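Local coordinates for protein endoglucanase (Komagataeibacter sucrofermentans, PDB 6VC5) that probably hydrolyses internal beta-1,4-glucosidic linkages of cellulose and related beta-glucans, as a family 8 glycoside hydrolase, at residues Asp77-Pro81 and Pro82-Lys86; Ser210-Lys213 and Gly214-Pro217. All blocks are in the same frame, centred on the assembly; numbering follows the deposited sequence.

Contact 1. Residues Asp77-Pro81 and Pro82-Lys86; sequences DGHKP and PVADK
The imidazole of His79 meets Ala84 obliquely, with CE1 of His79 3.5 Å from CB of Ala84. At the ring edge, in the ring plane, lies the backbone oxygen of Pro81. ND1 of His79 donates to O of Pro81 over 2.9 Å, and the bond is nearly straight at 165°. The donor is tilted from the carbonyl plane by 31°. CG of His79 stands anti to the backbone N (chi1 -162°), which swings the ring over toward the turn. The hydrogen bond and the methyl group of Ala84 together restrict the rotation of the ring. As the donor, ND1 carries a proton; this says nothing about NE2.

His79-Pro82 form a type VI (VIb-like) beta turn, with cis Pro81 at its third position. The Pro81 ring follows the bend, and its CD reaches CB of Ala84 at 4.2 Å. Pro82 has no N-H to give, so its N lies near O of His79 without bonding to it. Further on, NZ of Lys86 folds back to O of Val83 at 2.8 Å and binds it almost end-on.

The contact is a surface turn in the loop between strand 74-76 and helix 90-106. Val83 is its buried residue, and with Pro82 it packs on Tyr75 of the strand. Asp77, at the start, forms a salt bridge with Arg21.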
loop_
_atom_site.group_PDB
_atom_site.type_symbol
_atom_site.label_atom_id
_atom_site.label_comp_id
_atom_site.label_asym_id
_atom_site.label_seq_id
_atom_site.Cartn_x
_atom_site.Cartn_y
_atom_site.Cartn_z
ATOM N N ASP A 77 -16.066 -14.954 -4.791
ATOM C CA ASP A 77 -17.329 -15.307 -5.432
ATOM C C ASP A 77 -17.521 -16.818 -5.439
ATOM O O ASP A 77 -16.602 -17.577 -5.761
ATOM C CB ASP A 77 -17.366 -14.805 -6.875
ATOM C CG ASP A 77 -17.375 -13.303 -6.969
ATOM O OD1 ASP A 77 -18.408 -12.751 -7.406
ATOM O OD2 ASP A 77 -16.349 -12.680 -6.617
ATOM N N GLY A 78 -18.728 -17.253 -5.090
ATOM C CA GLY A 78 -19.063 -18.659 -5.129
ATOM C C GLY A 78 -18.611 -19.461 -3.933
ATOM O O GLY A 78 -19.032 -20.618 -3.791
ATOM N N HIS A 79 -17.765 -18.905 -3.073
ATOM C CA HIS A 79 -17.432 -19.584 -1.835
ATOM C C HIS A 79 -18.596 -19.426 -0.862
ATOM O O HIS A 79 -19.311 -18.419 -0.876
ATOM C CB HIS A 79 -16.141 -19.014 -1.248
ATOM C CG HIS A 79 -15.507 -19.904 -0.231
ATOM N ND1 HIS A 79 -15.718 -19.753 1.123
ATOM C CD2 HIS A 79 -14.704 -20.987 -0.370
ATOM C CE1 HIS A 79 -15.050 -20.688 1.777
ATOM N NE2 HIS A 79 -14.422 -21.446 0.895
ATOM N N LYS A 80 -18.842 -20.437 -0.051
ATOM C CA LYS A 80 -19.922 -20.345 0.910
ATOM C C LYS A 80 -19.329 -20.422 2.293
ATOM O O LYS A 80 -18.882 -21.467 2.675
ATOM C CB LYS A 80 -20.830 -21.558 0.737
ATOM C CG LYS A 80 -21.789 -21.493 -0.436
ATOM C CD LYS A 80 -22.878 -22.555 -0.273
ATOM C CE LYS A 80 -24.283 -21.975 -0.362
ATOM N NZ LYS A 80 -25.249 -22.548 0.634
ATOM N N PRO A 81 -19.366 -19.317 3.041
ATOM C CA PRO A 81 -19.819 -17.996 2.576
ATOM C C PRO A 81 -18.722 -17.272 1.817
ATOM O O PRO A 81 -17.586 -17.704 1.887
ATOM C CB PRO A 81 -20.110 -17.260 3.873
ATOM C CG PRO A 81 -19.153 -17.853 4.834
ATOM C CD PRO A 81 -19.094 -19.313 4.483
ATOM N N PRO A 82 -19.057 -16.218 1.087
ATOM C CA PRO A 82 -17.988 -15.563 0.306
ATOM C C PRO A 82 -16.831 -14.904 1.074
ATOM O O PRO A 82 -15.772 -14.750 0.536
ATOM C CB PRO A 82 -18.726 -14.541 -0.584
ATOM C CG PRO A 82 -19.984 -14.250 0.087
ATOM C CD PRO A 82 -20.397 -15.513 0.734
ATOM N N VAL A 83 -17.077 -14.476 2.292
ATOM C CA VAL A 83 -16.045 -13.872 3.130
ATOM C C VAL A 83 -15.784 -14.815 4.299
ATOM O O VAL A 83 -16.117 -14.514 5.450
ATOM C CB VAL A 83 -16.451 -12.453 3.581
ATOM C CG1 VAL A 83 -15.296 -11.772 4.296
ATOM C CG2 VAL A 83 -16.882 -11.634 2.386
ATOM N N ALA A 84 -15.183 -15.967 4.005
ATOM C CA ALA A 84 -14.984 -16.996 5.016
ATOM C C ALA A 84 -13.703 -16.812 5.818
ATOM O O ALA A 84 -13.639 -17.263 6.968
ATOM C CB ALA A 84 -14.981 -18.383 4.362
ATOM N N ASP A 85 -12.686 -16.178 5.242
ATOM C CA ASP A 85 -11.430 -15.911 5.935
ATOM C C ASP A 85 -11.508 -14.499 6.499
ATOM O O ASP A 85 -11.552 -13.526 5.736
ATOM C CB ASP A 85 -10.248 -16.036 4.969
ATOM C CG ASP A 85 -8.900 -15.781 5.637
ATOM O OD1 ASP A 85 -8.849 -15.585 6.875
ATOM O OD2 ASP A 85 -7.875 -15.814 4.917
ATOM N N LYS A 86 -11.511 -14.384 7.828
ATOM C CA LYS A 86 -11.658 -13.078 8.460
ATOM C C LYS A 86 -10.336 -12.346 8.647
ATOM O O LYS A 86 -10.342 -11.218 9.157
ATOM C CB LYS A 86 -12.373 -13.207 9.810
ATOM C CG LYS A 86 -13.739 -13.891 9.735
ATOM C CD LYS A 86 -14.686 -13.193 8.772
ATOM C CE LYS A 86 -16.078 -13.810 8.857
ATOM N NZ LYS A 86 -17.009 -13.268 7.826
#

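Contact 2. Residues Ser210-Lys213 and Gly214-Pro217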
loop_
_atom_site.group_PDB
_atom_site.type_symbol
_atom_site.label_atom_id
_atom_site.label_comp_id
_atom_site.label_asym_id
_atom_site.label_seq_id
_atom_site.Cartn_x
_atom_site.Cartn_y
_atom_site.Cartn_z
ATOM N N SER A 210 16.174 -10.435 9.045
ATOM C CA SER A 210 16.428 -11.342 7.936
ATOM C C SER A 210 15.294 -11.244 6.919
ATOM O O SER A 210 14.245 -10.650 7.172
ATOM C CB SER A 210 16.607 -12.786 8.431
ATOM O OG SER A 210 15.468 -13.209 9.156
ATOM N N ILE A 211 15.523 -11.824 5.752
ATOM C CA ILE A 211 14.465 -11.960 4.760
ATOM C C ILE A 211 13.551 -13.088 5.218
ATOM O O ILE A 211 14.023 -14.169 5.591
ATOM C CB ILE A 211 15.070 -12.238 3.377
ATOM C CG1 ILE A 211 16.024 -11.111 2.963
ATOM C CG2 ILE A 211 13.974 -12.406 2.340
ATOM C CD1 ILE A 211 16.908 -11.486 1.767
ATOM N N ALA A 212 12.238 -12.846 5.208
ATOM C CA ALA A 212 11.323 -13.813 5.804
ATOM C C ALA A 212 11.265 -15.091 4.978
ATOM O O ALA A 212 11.284 -15.054 3.745
ATOM C CB ALA A 212 9.918 -13.220 5.892
ATOM N N LYS A 213 11.197 -16.226 5.675
ATOM C CA LYS A 213 10.871 -17.483 5.023
ATOM C C LYS A 213 9.385 -17.503 4.678
ATOM O O LYS A 213 8.575 -16.795 5.287
ATOM C CB LYS A 213 11.189 -18.651 5.957
ATOM C CG LYS A 213 12.683 -18.795 6.227
ATOM C CD LYS A 213 13.396 -19.244 4.957
ATOM C CE LYS A 213 14.865 -19.569 5.208
ATOM N NZ LYS A 213 15.693 -18.340 5.379
ATOM N N GLY A 214 9.030 -18.311 3.677
ATOM C CA GLY A 214 7.644 -18.470 3.273
ATOM C C GLY A 214 7.274 -17.763 1.990
ATOM O O GLY A 214 6.158 -17.967 1.490
ATOM N N TRP A 215 8.161 -16.935 1.444
ATOM C CA TRP A 215 7.991 -16.278 0.161
ATOM C C TRP A 215 9.368 -16.175 -0.488
ATOM O O TRP A 215 10.379 -16.167 0.216
ATOM C CB TRP A 215 7.454 -14.849 0.324
ATOM C CG TRP A 215 6.104 -14.701 0.959
ATOM C CD1 TRP A 215 4.895 -14.613 0.314
ATOM C CD2 TRP A 215 5.827 -14.547 2.350
ATOM N NE1 TRP A 215 3.888 -14.431 1.230
ATOM C CE2 TRP A 215 4.430 -14.393 2.485
ATOM C CE3 TRP A 215 6.620 -14.547 3.499
ATOM C CZ2 TRP A 215 3.818 -14.237 3.721
ATOM C CZ3 TRP A 215 6.008 -14.390 4.733
ATOM C CH2 TRP A 215 4.616 -14.232 4.829
ATOM N N PRO A 216 9.430 -16.094 -1.813
ATOM C CA PRO A 216 10.738 -15.942 -2.473
ATOM C C PRO A 216 11.447 -14.709 -1.945
ATOM O O PRO A 216 10.802 -13.686 -1.662
ATOM C CB PRO A 216 10.373 -15.779 -3.953
ATOM C CG PRO A 216 9.030 -16.427 -4.091
ATOM C CD PRO A 216 8.328 -16.203 -2.779
ATOM N N PRO A 217 12.760 -14.776 -1.757
ATOM C CA PRO A 217 13.509 -13.684 -1.090
ATOM C C PRO A 217 13.839 -12.539 -2.043
ATOM O O PRO A 217 14.989 -12.326 -2.449
ATOM C CB PRO A 217 14.763 -14.412 -0.598
ATOM C CG PRO A 217 15.001 -15.444 -1.671
ATOM C CD PRO A 217 13.621 -15.943 -2.035
HETATM O O HOH W 1 10.682 -13.487 1.500
HETATM O O HOH W 2 12.826 -16.590 1.833
#
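This is a local, water-bridged turn at the surface, where the chain leaves strand 209-211 and runs on toward strand 218-219. Strand 209-211 is an outer strand of a three-stranded antiparallel sheet. The two ends of the turn meet through Ile211 and Pro217. CG2 of Ile211 lies 3.6 Å from CB of Pro217, and the two side chains cross at a slant. With CG1 of Ile211 beside the backbone N (chi1 -58°), CG2 falls anti to that N and faces the proline.

Within the turn, the six-membered ring of Trp215 approaches the backbone of Lys213 obliquely, with CE3 of Trp215 3.5 Å from O of Lys213. CZ3 of Trp215 also reaches CB of Ala212, at 4.2 Å. The indole stacks on Trp199 and touches Thr151 of strand 149-152, which sets the turn against the sheet. Gly214, with a positive phi of 105°, is where the chain turns.

Two waters span the turn. Water 2 donates to O of Ala212 at 2.9 Å and to O of Trp215 at 3.0 Å. Water 1 sits between the same two oxygens, but it has further acceptors to serve, so its bridge is less certain.

O of Ala212 and O of Trp215 lie 3.8 Å apart. Both oxygens are acceptors, and a water that donates to each joins them. The turn is thus held by solvent bridges and apolar packing rather than by direct hydrogen bonds between its two halves.

Overall arrangement
From the N terminus, contact 1 comes first. It closes a tight turn in the loop after strand 74-76, ahead of helix 90-106. The chain then passes through several helices and the sheet strands 149-152 and 200-203 before reaching contact 2. There residues 210-217 turn from strand 209-211 toward strand 218-219. The two contacts follow in series; they neither nest nor cross. The centres of contact 1 and contact 2 are about 28 Å apart, and they do not touch. Contact 1 ties its loop to strand 74-76, and contact 2 ties its turn to the three-stranded sheet. Family 8 enzymes have an (alpha/alpha)6 barrel, and both contacts lie at its surface.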